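Local structure of fructose-2,6-bisphosphatase TIGAR B (Danio rerio, 3E9D) at residues T3-I8 with R222-I227; L49-V54 with P175-M180; A167-Q172 with G241-R246; E196-C201 with T237-V242. The protein probably hydrolyses fructose-2,6-bisphosphate to fructose 6-phosphate and phosphate, thereby lowering glycolytic flux, as a member of the phosphoglycerate mutase family of histidine phosphatases. All coordinates share one frame; numbering follows the deposited sequence.

Overall arrangement
The four contacts spread across one mixed sheet, ordered 81-83, 53-56, 177-182, 2-10, 220-230, 233-246. Contact 1 joins the antiparallel neighbours 2-10 and 220-230, and contact 2 the parallel strands 53-56 and 177-182, their centres about 9 Å apart. Along the chain, contact 2 falls between the two segments of contact 1 and closes before contact 4 opens. Contacts 3 and 4 end on the same outermost strand, 233-246, and share Gly241 and Val242: contact 3 packs on it a loop that precedes strand 177-182, contact 4 the chain leaving helix 184-197. Contacts 2 and 4 lie farthest apart, about 19 Å between centres. Contact 1 pairs the N-terminal strand with a late one, so distant sequence builds this sheet.

Contact 1. Residues T3-I8 with R222-I227; sequences TFALTI and RFIFTI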
loop_
_atom_site.group_PDB
_atom_site.type_symbol
_atom_site.label_atom_id
_atom_site.label_comp_id
_atom_site.label_asym_id
_atom_site.label_seq_id
_atom_site.Cartn_x
_atom_site.Cartn_y
_atom_site.Cartn_z
ATOM N N THR A 3 10.800 10.164 -11.496
ATOM C CA THR A 3 9.383 10.203 -11.166
ATOM C C THR A 3 8.820 8.815 -11.393
ATOM O O THR A 3 9.031 8.233 -12.452
ATOM C CB THR A 3 8.617 11.198 -12.052
ATOM O OG1 THR A 3 9.063 12.518 -11.757
ATOM C CG2 THR A 3 7.081 11.113 -11.798
ATOM N N PHE A 4 8.104 8.290 -10.402
ATOM C CA PHE A 4 7.469 6.977 -10.547
ATOM C C PHE A 4 6.133 6.926 -9.806
ATOM O O PHE A 4 5.930 7.655 -8.822
ATOM C CB PHE A 4 8.410 5.836 -10.104
ATOM C CG PHE A 4 8.671 5.777 -8.616
ATOM C CD1 PHE A 4 7.849 5.018 -7.783
ATOM C CD2 PHE A 4 9.756 6.461 -8.056
ATOM C CE1 PHE A 4 8.074 4.964 -6.401
ATOM C CE2 PHE A 4 10.015 6.405 -6.671
ATOM C CZ PHE A 4 9.161 5.644 -5.841
ATOM N N ALA A 5 5.223 6.106 -10.324
ATOM C CA ALA A 5 3.923 5.878 -9.713
ATOM C C ALA A 5 4.017 4.694 -8.766
ATOM O O ALA A 5 4.777 3.736 -9.013
ATOM C CB ALA A 5 2.870 5.592 -10.791
ATOM N N LEU A 6 3.262 4.770 -7.673
ATOM C CA LEU A 6 3.153 3.655 -6.752
ATOM C C LEU A 6 1.677 3.316 -6.560
ATOM O O LEU A 6 0.923 4.141 -6.031
ATOM C CB LEU A 6 3.783 4.002 -5.394
ATOM C CG LEU A 6 3.603 2.920 -4.329
ATOM C CD1 LEU A 6 4.436 1.692 -4.682
ATOM C CD2 LEU A 6 3.986 3.430 -2.923
ATOM N N THR A 7 1.281 2.114 -6.977
ATOM C CA THR A 7 -0.088 1.640 -6.753
ATOM C C THR A 7 -0.075 0.695 -5.579
ATOM O O THR A 7 0.735 -0.231 -5.535
ATOM C CB THR A 7 -0.651 0.926 -7.996
ATOM O OG1 THR A 7 -0.739 1.872 -9.069
ATOM C CG2 THR A 7 -2.041 0.323 -7.720
ATOM N N ILE A 8 -0.973 0.928 -4.632
ATOM C CA ILE A 8 -0.981 0.188 -3.380
ATOM C C ILE A 8 -2.310 -0.552 -3.248
ATOM O O ILE A 8 -3.383 0.072 -3.334
ATOM C CB ILE A 8 -0.856 1.148 -2.178
ATOM C CG1 ILE A 8 0.450 1.964 -2.260
ATOM C CG2 ILE A 8 -0.952 0.351 -0.830
ATOM C CD1 ILE A 8 0.522 3.145 -1.230
ATOM N N ARG A 222 -3.087 5.343 -4.954
ATOM C CA ARG A 222 -2.015 5.712 -5.877
ATOM C C ARG A 222 -1.351 7.017 -5.464
ATOM O O ARG A 222 -2.050 8.006 -5.213
ATOM C CB ARG A 222 -2.534 5.843 -7.324
ATOM C CG ARG A 222 -1.378 6.036 -8.376
ATOM C CD ARG A 222 -1.845 6.322 -9.823
ATOM N NE ARG A 222 -2.556 5.228 -10.541
ATOM C CZ ARG A 222 -2.411 3.962 -10.240
ATOM N NH1 ARG A 222 -1.585 3.693 -9.262
ATOM N NH2 ARG A 222 -3.057 2.982 -10.879
ATOM N N PHE A 223 -0.014 6.994 -5.400
ATOM C CA PHE A 223 0.801 8.179 -5.180
ATOM C C PHE A 223 1.836 8.247 -6.302
ATOM O O PHE A 223 2.269 7.211 -6.811
ATOM C CB PHE A 223 1.549 8.126 -3.825
ATOM C CG PHE A 223 0.645 8.240 -2.622
ATOM C CD1 PHE A 223 0.501 9.460 -1.965
ATOM C CD2 PHE A 223 -0.057 7.128 -2.144
ATOM C CE1 PHE A 223 -0.351 9.586 -0.851
ATOM C CE2 PHE A 223 -0.902 7.236 -1.023
ATOM C CZ PHE A 223 -1.045 8.482 -0.378
ATOM N N ILE A 224 2.201 9.470 -6.683
ATOM C CA ILE A 224 3.312 9.706 -7.581
ATOM C C ILE A 224 4.455 10.333 -6.776
ATOM O O ILE A 224 4.254 11.355 -6.075
ATOM C CB ILE A 224 2.921 10.680 -8.733
ATOM C CG1 ILE A 224 1.550 10.323 -9.354
ATOM C CG2 ILE A 224 4.045 10.732 -9.793
ATOM C CD1 ILE A 224 1.445 8.879 -9.883
ATOM N N PHE A 225 5.640 9.730 -6.878
ATOM C CA PHE A 225 6.833 10.204 -6.162
ATOM C C PHE A 225 7.819 10.834 -7.134
ATOM O O PHE A 225 8.041 10.326 -8.238
ATOM C CB PHE A 225 7.555 9.029 -5.499
ATOM C CG PHE A 225 6.811 8.419 -4.348
ATOM C CD1 PHE A 225 7.162 8.749 -3.037
ATOM C CD2 PHE A 225 5.773 7.513 -4.562
ATOM C CE1 PHE A 225 6.500 8.171 -1.948
ATOM C CE2 PHE A 225 5.076 6.951 -3.478
ATOM C CZ PHE A 225 5.449 7.270 -2.171
ATOM N N THR A 226 8.418 11.939 -6.721
ATOM C CA THR A 226 9.589 12.451 -7.418
ATOM C C THR A 226 10.743 12.420 -6.431
ATOM O O THR A 226 10.639 12.968 -5.326
ATOM C CB THR A 226 9.361 13.869 -7.955
ATOM O OG1 THR A 226 8.341 13.818 -8.962
ATOM C CG2 THR A 226 10.642 14.422 -8.567
ATOM N N ILE A 227 11.825 11.758 -6.826
ATOM C CA ILE A 227 12.966 11.571 -5.941
ATOM C C ILE A 227 14.234 12.207 -6.527
ATOM O O ILE A 227 14.443 12.181 -7.756
ATOM C CB ILE A 227 13.184 10.091 -5.539
ATOM C CG1 ILE A 227 13.448 9.207 -6.754
ATOM C CG2 ILE A 227 11.953 9.530 -4.737
ATOM C CD1 ILE A 227 13.942 7.764 -6.376
#
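The Phe4 ring carries CB of Phe225 over one face, 4.0 Å from the ring centroid and displaced toward the rim. The two phenyl rings are almost parallel, with planes 10° apart, but are slid past each other with little overlap, their centroids 5.3 Å apart. Phe4 CG sits between the backbone N and the carbonyl carbon (chi1 70°), which brings it toward the partner strand. Phe4 CE2 also approaches CG2 of Ile227. Leu6 continues the same apolar face, its CD2 coming 3.7 Å from Phe225 CE2, and helix 184-197 packs there through Leu194. At the edge of the Arg222 guanidinium lies Thr7 OG1; its modelled approach to NH1 is too short to be trusted. The firmer polar partners of this pair lie beyond the two strands: Thr7 OG1 bonds to His177 NE2, and Arg222 NH2 to Ala167 O. On this opposite face of the sheet, Ala5 CB meets Ile224 CD1 at 3.7 Å, and Thr3 OG1 and Thr226 OG1 share a hydrogen bond of 3.2 Å. The backbones form an antiparallel ladder in which Phe4 with Phe225 and Leu6 with Phe223 are the hydrogen-bonded pairs; Leu6 N reaches Phe223 O at 2.8 Å. The chemistry is thus divided: one face is aromatic and aliphatic, while the other admits hydroxyls and a buried guanidinium whose charge is likely to be eased by the Ala167 carbonyl.

Contact 2. Residues L49-V54 with P175-M180; sequences LHFTNV and PVHALM
His177 turns CG anti to its backbone N (chi1 -163°), while Phe51 has CG anti to its carbonyl carbon (chi1 -60°), and the two side chains run side by side, pointing the same way. Their rings form a T-shaped, edge-to-face pair with planes at 86°, at the start of the parallel pairing of strands 53-56 and 177-182 in the central sheet of the histidine phosphatase fold. Phe51 CE1 points at the imidazole face, 3.6 Å from His177 NE2, whose polar partner is Thr7. Leu179 CB covers one face of the Phe51 ring and Leu49 CB the opposite one. Beside the rings, Thr52, just before strand 53-56, offers its side-chain oxygen to the partner backbone: OG1 accepts from His177 N at 3.1 Å and donates to Asn53 OD1 at 2.7 Å. An alanine at Thr52 would probably leave His177 N without this acceptor and Asn53 OD1 without one of its donors. The regular ladder then takes over, with Leu179 N bonded to Asn53 O at 2.8 Å and Val54 CG1 lying against Leu179 CD2. At the exposed end, one water bridges His50 ND1, at 2.8 Å, and Pro175 O, at 2.9 Å.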
loop_
_atom_site.group_PDB
_atom_site.type_symbol
_atom_site.label_atom_id
_atom_site.label_comp_id
_atom_site.label_asym_id
_atom_site.label_seq_id
_atom_site.Cartn_x
_atom_site.Cartn_y
_atom_site.Cartn_z
ATOM N N LEU A 49 -2.104 -1.671 -17.214
ATOM C CA LEU A 49 -0.946 -0.946 -16.659
ATOM C C LEU A 49 0.289 -1.812 -16.717
ATOM O O LEU A 49 0.228 -3.001 -16.426
ATOM C CB LEU A 49 -1.197 -0.513 -15.208
ATOM C CG LEU A 49 -2.348 0.483 -15.056
ATOM C CD1 LEU A 49 -2.861 0.565 -13.604
ATOM C CD2 LEU A 49 -1.942 1.861 -15.592
ATOM N N HIS A 50 1.418 -1.215 -17.087
ATOM C CA HIS A 50 2.697 -1.904 -16.962
ATOM C C HIS A 50 3.318 -1.597 -15.601
ATOM O O HIS A 50 3.747 -0.470 -15.324
ATOM C CB HIS A 50 3.641 -1.515 -18.103
ATOM C CG HIS A 50 4.967 -2.213 -18.069
ATOM N ND1 HIS A 50 6.114 -1.647 -18.585
ATOM C CD2 HIS A 50 5.331 -3.422 -17.577
ATOM C CE1 HIS A 50 7.129 -2.477 -18.415
ATOM N NE2 HIS A 50 6.681 -3.563 -17.807
ATOM N N PHE A 51 3.335 -2.601 -14.736
ATOM C CA PHE A 51 4.078 -2.501 -13.492
ATOM C C PHE A 51 5.505 -2.955 -13.743
ATOM O O PHE A 51 5.741 -4.118 -14.016
ATOM C CB PHE A 51 3.397 -3.323 -12.397
ATOM C CG PHE A 51 1.985 -2.886 -12.111
ATOM C CD1 PHE A 51 1.733 -1.635 -11.536
ATOM C CD2 PHE A 51 0.904 -3.714 -12.428
ATOM C CE1 PHE A 51 0.427 -1.219 -11.260
ATOM C CE2 PHE A 51 -0.422 -3.313 -12.161
ATOM C CZ PHE A 51 -0.661 -2.065 -11.574
ATOM N N THR A 52 6.446 -2.009 -13.691
ATOM C CA THR A 52 7.876 -2.296 -13.866
ATOM C C THR A 52 8.445 -2.979 -12.642
ATOM O O THR A 52 9.478 -3.639 -12.705
ATOM C CB THR A 52 8.675 -0.990 -14.113
ATOM O OG1 THR A 52 8.379 -0.047 -13.069
ATOM C CG2 THR A 52 8.298 -0.361 -15.472
ATOM N N ASN A 53 7.782 -2.825 -11.509
ATOM C CA ASN A 53 8.294 -3.377 -10.266
ATOM C C ASN A 53 7.135 -3.807 -9.405
ATOM O O ASN A 53 6.110 -3.129 -9.381
ATOM C CB ASN A 53 9.084 -2.306 -9.509
ATOM C CG ASN A 53 10.255 -1.766 -10.310
ATOM O OD1 ASN A 53 10.104 -0.832 -11.105
ATOM N ND2 ASN A 53 11.419 -2.372 -10.125
ATOM N N VAL A 54 7.289 -4.927 -8.698
ATOM C CA VAL A 54 6.219 -5.424 -7.836
ATOM C C VAL A 54 6.784 -5.875 -6.469
ATOM O O VAL A 54 7.735 -6.669 -6.406
ATOM C CB VAL A 54 5.447 -6.596 -8.475
ATOM C CG1 VAL A 54 4.368 -7.117 -7.503
ATOM C CG2 VAL A 54 4.815 -6.205 -9.808
ATOM N N PRO A 175 5.800 6.205 -16.972
ATOM C CA PRO A 175 6.081 4.817 -17.354
ATOM C C PRO A 175 6.663 3.960 -16.224
ATOM O O PRO A 175 6.431 2.748 -16.202
ATOM C CB PRO A 175 7.100 4.955 -18.505
ATOM C CG PRO A 175 7.698 6.329 -18.359
ATOM C CD PRO A 175 6.612 7.175 -17.740
ATOM N N VAL A 176 7.394 4.563 -15.288
ATOM C CA VAL A 176 7.944 3.803 -14.166
ATOM C C VAL A 176 6.868 3.656 -13.077
ATOM O O VAL A 176 6.328 4.640 -12.578
ATOM C CB VAL A 176 9.260 4.429 -13.614
ATOM C CG1 VAL A 176 9.793 3.595 -12.454
ATOM C CG2 VAL A 176 10.324 4.507 -14.720
ATOM N N HIS A 177 6.519 2.423 -12.741
ATOM C CA HIS A 177 5.291 2.190 -11.969
ATOM C C HIS A 177 5.422 0.939 -11.125
ATOM O O HIS A 177 5.502 -0.180 -11.664
ATOM C CB HIS A 177 4.094 2.049 -12.914
ATOM C CG HIS A 177 2.759 2.218 -12.244
ATOM N ND1 HIS A 177 1.675 2.766 -12.890
ATOM C CD2 HIS A 177 2.333 1.910 -10.994
ATOM C CE1 HIS A 177 0.638 2.799 -12.068
ATOM N NE2 HIS A 177 1.012 2.287 -10.908
ATOM N N ALA A 178 5.458 1.136 -9.805
ATOM C CA ALA A 178 5.576 0.036 -8.855
ATOM C C ALA A 178 4.209 -0.371 -8.318
ATOM O O ALA A 178 3.344 0.483 -8.103
ATOM C CB ALA A 178 6.498 0.427 -7.702
ATOM N N LEU A 179 4.026 -1.676 -8.106
ATOM C CA LEU A 179 2.844 -2.210 -7.419
ATOM C C LEU A 179 3.257 -2.685 -6.043
ATOM O O LEU A 179 4.288 -3.330 -5.895
ATOM C CB LEU A 179 2.246 -3.377 -8.212
ATOM C CG LEU A 179 1.073 -4.161 -7.602
ATOM C CD1 LEU A 179 -0.150 -3.228 -7.488
ATOM C CD2 LEU A 179 0.744 -5.389 -8.498
ATOM N N MET A 180 2.463 -2.354 -5.028
ATOM C CA MET A 180 2.750 -2.758 -3.663
ATOM C C MET A 180 1.489 -3.457 -3.176
ATOM O O MET A 180 0.405 -2.890 -3.258
ATOM C CB MET A 180 3.094 -1.525 -2.801
ATOM C CG MET A 180 3.160 -1.759 -1.278
ATOM S SD MET A 180 3.348 -0.181 -0.346
ATOM C CE MET A 180 2.387 -0.599 1.101
HETATM O O HOH W 1 3.951 1.895 -16.626
HETATM O O HOH W 2 6.666 1.125 -18.560
#

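Contact 3. Residues A167-Q172 with G241-R246; sequences ADDGAQ and GVFINR
Asp169 and Arg246 are joined by a salt bridge in which both terminal guanidinium nitrogens grip the same carboxylate oxygen. Arg246 NH2 reaches Asp169 OD2 at 2.8 Å on the anti lone pair, whereas NH1, 3.2 Å from OD2, meets it from above the carboxylate plane. The oxygen lies close to the guanidinium plane, and the two flat groups stand 90° apart. Other bonds steady both ends: Asp169 OD1 accepts from the backbone N of Ala164 and Leu166, and Arg246 NH1 donates to Leu166 O and Tyr45 OH. The loop itself makes a type II beta turn from Asp168 to Ala171, closed by Ala171 N to Asp168 O, and packs on strand 233-246, whose Val242 and Phe243 form a classic beta bulge opposite Arg222. An alanine in place of Arg246 would probably leave the Asp169 carboxylate without its charged mate and take away the guanidinium that lies over one face of the Phe243 ring, toward its rim. Van der Waals contacts run alongside. Asp169 CB sits at the edge of the Phe243 ring, 3.9 Å from CE2, and Val242 CG1 lies 3.5 Å from Asp169 O. Gly170 has a positive phi of 77°, and a CB there would collide with Val242 CG2.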
loop_
_atom_site.group_PDB
_atom_site.type_symbol
_atom_site.label_atom_id
_atom_site.label_comp_id
_atom_site.label_asym_id
_atom_site.label_seq_id
_atom_site.Cartn_x
_atom_site.Cartn_y
_atom_site.Cartn_z
ATOM N N ALA A 167 -8.437 3.540 -14.275
ATOM C CA ALA A 167 -7.335 2.796 -13.662
ATOM C C ALA A 167 -5.969 3.473 -13.828
ATOM O O ALA A 167 -5.108 3.298 -12.987
ATOM C CB ALA A 167 -7.301 1.351 -14.165
ATOM N N ASP A 168 -5.784 4.236 -14.905
ATOM C CA ASP A 168 -4.511 4.925 -15.131
ATOM C C ASP A 168 -4.435 6.364 -14.579
ATOM O O ASP A 168 -3.466 7.069 -14.872
ATOM C CB ASP A 168 -4.087 4.872 -16.620
ATOM C CG ASP A 168 -5.024 5.658 -17.547
ATOM O OD1 ASP A 168 -6.155 6.036 -17.143
ATOM O OD2 ASP A 168 -4.615 5.905 -18.708
ATOM N N ASP A 169 -5.423 6.787 -13.784
ATOM C CA ASP A 169 -5.404 8.144 -13.206
ATOM C C ASP A 169 -4.033 8.506 -12.618
ATOM O O ASP A 169 -3.463 7.760 -11.810
ATOM C CB ASP A 169 -6.474 8.334 -12.121
ATOM C CG ASP A 169 -7.904 8.434 -12.683
ATOM O OD1 ASP A 169 -8.102 8.606 -13.912
ATOM O OD2 ASP A 169 -8.841 8.316 -11.875
ATOM N N GLY A 170 -3.512 9.656 -13.035
ATOM C CA GLY A 170 -2.273 10.203 -12.482
ATOM C C GLY A 170 -1.014 9.535 -12.990
ATOM O O GLY A 170 0.095 9.945 -12.640
ATOM N N ALA A 171 -1.164 8.502 -13.813
ATOM C CA ALA A 171 0.003 7.750 -14.281
ATOM C C ALA A 171 0.093 7.702 -15.805
ATOM O O ALA A 171 0.929 6.983 -16.360
ATOM C CB ALA A 171 0.021 6.335 -13.675
ATOM N N GLN A 172 -0.728 8.505 -16.474
ATOM C CA GLN A 172 -0.833 8.463 -17.934
ATOM C C GLN A 172 0.531 8.629 -18.629
ATOM O O GLN A 172 0.835 7.906 -19.565
ATOM C CB GLN A 172 -1.841 9.494 -18.468
ATOM C CG GLN A 172 -3.290 9.276 -18.011
ATOM C CD GLN A 172 -3.645 10.076 -16.761
ATOM O OE1 GLN A 172 -2.765 10.518 -16.015
ATOM N NE2 GLN A 172 -4.944 10.251 -16.521
ATOM N N GLY A 241 -0.620 12.648 -3.983
ATOM C CA GLY A 241 -1.717 11.708 -3.840
ATOM C C GLY A 241 -2.602 11.771 -5.072
ATOM O O GLY A 241 -2.853 12.846 -5.597
ATOM N N VAL A 242 -3.047 10.624 -5.565
ATOM C CA VAL A 242 -3.964 10.606 -6.730
ATOM C C VAL A 242 -5.352 10.117 -6.307
ATOM O O VAL A 242 -6.340 10.820 -6.499
ATOM C CB VAL A 242 -3.391 9.774 -7.913
ATOM C CG1 VAL A 242 -4.302 9.818 -9.146
ATOM C CG2 VAL A 242 -1.954 10.248 -8.278
ATOM N N PHE A 243 -5.423 8.922 -5.723
ATOM C CA PHE A 243 -6.671 8.404 -5.161
ATOM C C PHE A 243 -6.345 7.464 -4.005
ATOM O O PHE A 243 -5.219 6.929 -3.921
ATOM C CB PHE A 243 -7.585 7.755 -6.229
ATOM C CG PHE A 243 -6.912 6.661 -7.072
ATOM C CD1 PHE A 243 -6.810 5.355 -6.590
ATOM C CD2 PHE A 243 -6.424 6.946 -8.352
ATOM C CE1 PHE A 243 -6.231 4.327 -7.365
ATOM C CE2 PHE A 243 -5.830 5.935 -9.155
ATOM C CZ PHE A 243 -5.733 4.626 -8.659
ATOM N N ILE A 244 -7.307 7.304 -3.094
ATOM C CA ILE A 244 -7.106 6.518 -1.874
ATOM C C ILE A 244 -8.282 5.569 -1.682
ATOM O O ILE A 244 -9.448 5.984 -1.773
ATOM C CB ILE A 244 -6.994 7.413 -0.594
ATOM C CG1 ILE A 244 -5.924 8.509 -0.726
ATOM C CG2 ILE A 244 -6.764 6.559 0.688
ATOM C CD1 ILE A 244 -4.514 8.008 -0.675
ATOM N N ASN A 245 -7.963 4.304 -1.415
ATOM C CA ASN A 245 -8.952 3.252 -1.103
ATOM C C ASN A 245 -10.069 3.106 -2.140
ATOM O O ASN A 245 -11.236 2.886 -1.795
ATOM C CB ASN A 245 -9.539 3.468 0.292
ATOM C CG ASN A 245 -8.491 3.375 1.384
ATOM O OD1 ASN A 245 -7.379 2.886 1.158
ATOM N ND2 ASN A 245 -8.846 3.825 2.584
ATOM N N ARG A 246 -9.701 3.241 -3.413
ATOM C CA ARG A 246 -10.650 3.101 -4.508
ATOM C C ARG A 246 -11.107 1.630 -4.647
ATOM O O ARG A 246 -10.299 0.713 -4.592
ATOM C CB ARG A 246 -10.020 3.604 -5.810
ATOM C CG ARG A 246 -10.919 3.441 -7.026
ATOM C CD ARG A 246 -10.275 3.976 -8.288
ATOM N NE ARG A 246 -10.156 5.437 -8.300
ATOM C CZ ARG A 246 -9.687 6.132 -9.337
ATOM N NH1 ARG A 246 -9.304 5.493 -10.453
ATOM N NH2 ARG A 246 -9.630 7.466 -9.276
#

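Contact 4. Residues E196-C201 with T237-V242; sequences EDLQCC and TRIQGV. With K (potassium ion), chain E.
Ile239 runs along the chain that leaves helix 184-197, meeting Gln199, Cys200 and Leu198 in turn. Its CB lies 3.7 Å from Gln199 O, and CG1, anti to the carbonyl carbon (chi1 -56°), passes the same oxygen. The CG2 branch leans on Cys200, 4.0 Å from SG. At the tip, CD1 touches Leu198 CD1 at 3.6 Å; chi2 of 170° extends it away from the strand to get there. The backbones close the same junction with two nearly linear bonds: Cys201 N donates to Ile239 O at 2.9 Å, and Gly241 N donates to Cys201 O at 2.8 Å, so Cys201 and Gln240 form a single bridge. A water accepts from Ile239 N and gives a weak, long bond to Gln199 O. Gln240 is bent at chi2, and its NE2 bonds to Gly241 O while OE1 comes 3.5 Å from Cys201 CB. Where the helix runs out, carbonyl oxygens turn to a potassium ion: Leu198 O binds it at 2.7 Å, Glu196 O more distantly at 3.2 Å, and Val195 O and a water complete the ligands found. The ion bridges carbonyls of the helix end and the following loop, and so probably ties them together, while Leu198 directs its side chain at the strand. Strand 233-246 is the outermost of the sheet on this side, paired with strand 220-230, and Ile239 also touches Phe223 and Phe225 of that neighbour, so it sits wedged between strand 220-230 and the chain leaving helix 184-197.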
loop_
_atom_site.group_PDB
_atom_site.type_symbol
_atom_site.label_atom_id
_atom_site.label_comp_id
_atom_site.label_asym_id
_atom_site.label_seq_id
_atom_site.Cartn_x
_atom_site.Cartn_y
_atom_site.Cartn_z
ATOM N N GLU A 196 0.638 13.187 6.051
ATOM C CA GLU A 196 0.810 14.069 7.191
ATOM C C GLU A 196 2.292 14.341 7.533
ATOM O O GLU A 196 2.705 15.505 7.670
ATOM C CB GLU A 196 0.045 13.491 8.384
ATOM C CG GLU A 196 -0.471 14.511 9.348
ATOM C CD GLU A 196 -1.436 13.917 10.365
ATOM O OE1 GLU A 196 -2.425 14.615 10.716
ATOM O OE2 GLU A 196 -1.201 12.771 10.810
ATOM N N ASP A 197 3.101 13.287 7.633
ATOM C CA ASP A 197 4.502 13.446 8.055
ATOM C C ASP A 197 5.372 14.054 6.980
ATOM O O ASP A 197 6.328 14.742 7.287
ATOM C CB ASP A 197 5.113 12.108 8.490
ATOM C CG ASP A 197 4.422 11.517 9.710
ATOM O OD1 ASP A 197 3.734 12.265 10.447
ATOM O OD2 ASP A 197 4.561 10.297 9.921
ATOM N N LEU A 198 5.059 13.793 5.721
ATOM C CA LEU A 198 5.908 14.268 4.623
ATOM C C LEU A 198 5.261 15.442 3.884
ATOM O O LEU A 198 4.060 15.685 4.047
ATOM C CB LEU A 198 6.212 13.113 3.655
ATOM C CG LEU A 198 6.871 11.876 4.312
ATOM C CD1 LEU A 198 7.224 10.813 3.271
ATOM C CD2 LEU A 198 8.126 12.248 5.136
ATOM N N GLN A 199 6.056 16.170 3.096
ATOM C CA GLN A 199 5.528 17.151 2.142
ATOM C C GLN A 199 4.688 16.394 1.114
ATOM O O GLN A 199 5.175 15.466 0.474
ATOM C CB GLN A 199 6.669 17.948 1.482
ATOM C CG GLN A 199 6.321 18.651 0.159
ATOM C CD GLN A 199 5.692 20.035 0.322
ATOM O OE1 GLN A 199 5.575 20.571 1.427
ATOM N NE2 GLN A 199 5.286 20.621 -0.796
ATOM N N CYS A 200 3.426 16.780 0.958
ATOM C CA CYS A 200 2.512 15.995 0.136
ATOM C C CYS A 200 1.429 16.876 -0.457
ATOM O O CYS A 200 0.914 17.769 0.227
ATOM C CB CYS A 200 1.881 14.882 0.980
ATOM S SG CYS A 200 0.926 13.633 0.012
ATOM N N CYS A 201 1.087 16.615 -1.719
ATOM C CA CYS A 201 0.007 17.305 -2.406
ATOM C C CYS A 201 -1.166 16.357 -2.568
ATOM O O CYS A 201 -0.988 15.171 -2.851
ATOM C CB CYS A 201 0.431 17.835 -3.790
ATOM S SG CYS A 201 2.042 18.746 -3.850
ATOM N N THR A 237 11.212 14.668 -3.166
ATOM C CA THR A 237 10.997 16.102 -3.167
ATOM C C THR A 237 9.508 16.422 -3.371
ATOM O O THR A 237 9.019 17.436 -2.881
ATOM C CB THR A 237 11.794 16.778 -4.257
ATOM O OG1 THR A 237 11.569 16.088 -5.483
ATOM C CG2 THR A 237 13.301 16.759 -3.916
ATOM N N ARG A 238 8.806 15.555 -4.096
ATOM C CA ARG A 238 7.367 15.716 -4.292
ATOM C C ARG A 238 6.672 14.369 -4.134
ATOM O O ARG A 238 7.150 13.362 -4.644
ATOM C CB ARG A 238 7.083 16.301 -5.665
ATOM C CG ARG A 238 5.594 16.539 -5.949
ATOM C CD ARG A 238 5.436 17.305 -7.252
ATOM N NE ARG A 238 6.203 18.548 -7.194
ATOM C CZ ARG A 238 6.528 19.291 -8.247
ATOM N NH1 ARG A 238 6.147 18.932 -9.468
ATOM N NH2 ARG A 238 7.226 20.407 -8.071
ATOM N N ILE A 239 5.574 14.366 -3.380
ATOM C CA ILE A 239 4.679 13.220 -3.267
ATOM C C ILE A 239 3.281 13.739 -3.631
ATOM O O ILE A 239 2.784 14.705 -3.027
ATOM C CB ILE A 239 4.714 12.613 -1.841
ATOM C CG1 ILE A 239 6.164 12.229 -1.469
ATOM C CG2 ILE A 239 3.753 11.413 -1.735
ATOM C CD1 ILE A 239 6.371 11.858 -0.015
ATOM N N GLN A 240 2.668 13.141 -4.644
ATOM C CA GLN A 240 1.341 13.556 -5.081
ATOM C C GLN A 240 0.366 12.414 -4.846
ATOM O O GLN A 240 0.502 11.340 -5.444
ATOM C CB GLN A 240 1.342 13.959 -6.568
ATOM C CG GLN A 240 -0.074 14.181 -7.186
ATOM C CD GLN A 240 -0.678 15.547 -6.843
ATOM O OE1 GLN A 240 -0.033 16.574 -7.029
ATOM N NE2 GLN A 240 -1.918 15.559 -6.343
ATOM N N GLY A 241 -0.620 12.648 -3.983
ATOM C CA GLY A 241 -1.717 11.708 -3.840
ATOM C C GLY A 241 -2.602 11.771 -5.072
ATOM O O GLY A 241 -2.853 12.846 -5.597
ATOM N N VAL A 242 -3.047 10.624 -5.565
ATOM C CA VAL A 242 -3.964 10.606 -6.730
ATOM C C VAL A 242 -5.352 10.117 -6.307
ATOM O O VAL A 242 -6.340 10.820 -6.499
ATOM C CB VAL A 242 -3.391 9.774 -7.913
ATOM C CG1 VAL A 242 -4.302 9.818 -9.146
ATOM C CG2 VAL A 242 -1.954 10.248 -8.278
HETATM K K K E . 2.021 17.102 4.989
HETATM O O HOH W 3 4.779 17.077 -2.594
HETATM O O HOH W 4 -0.536 16.817 3.091
#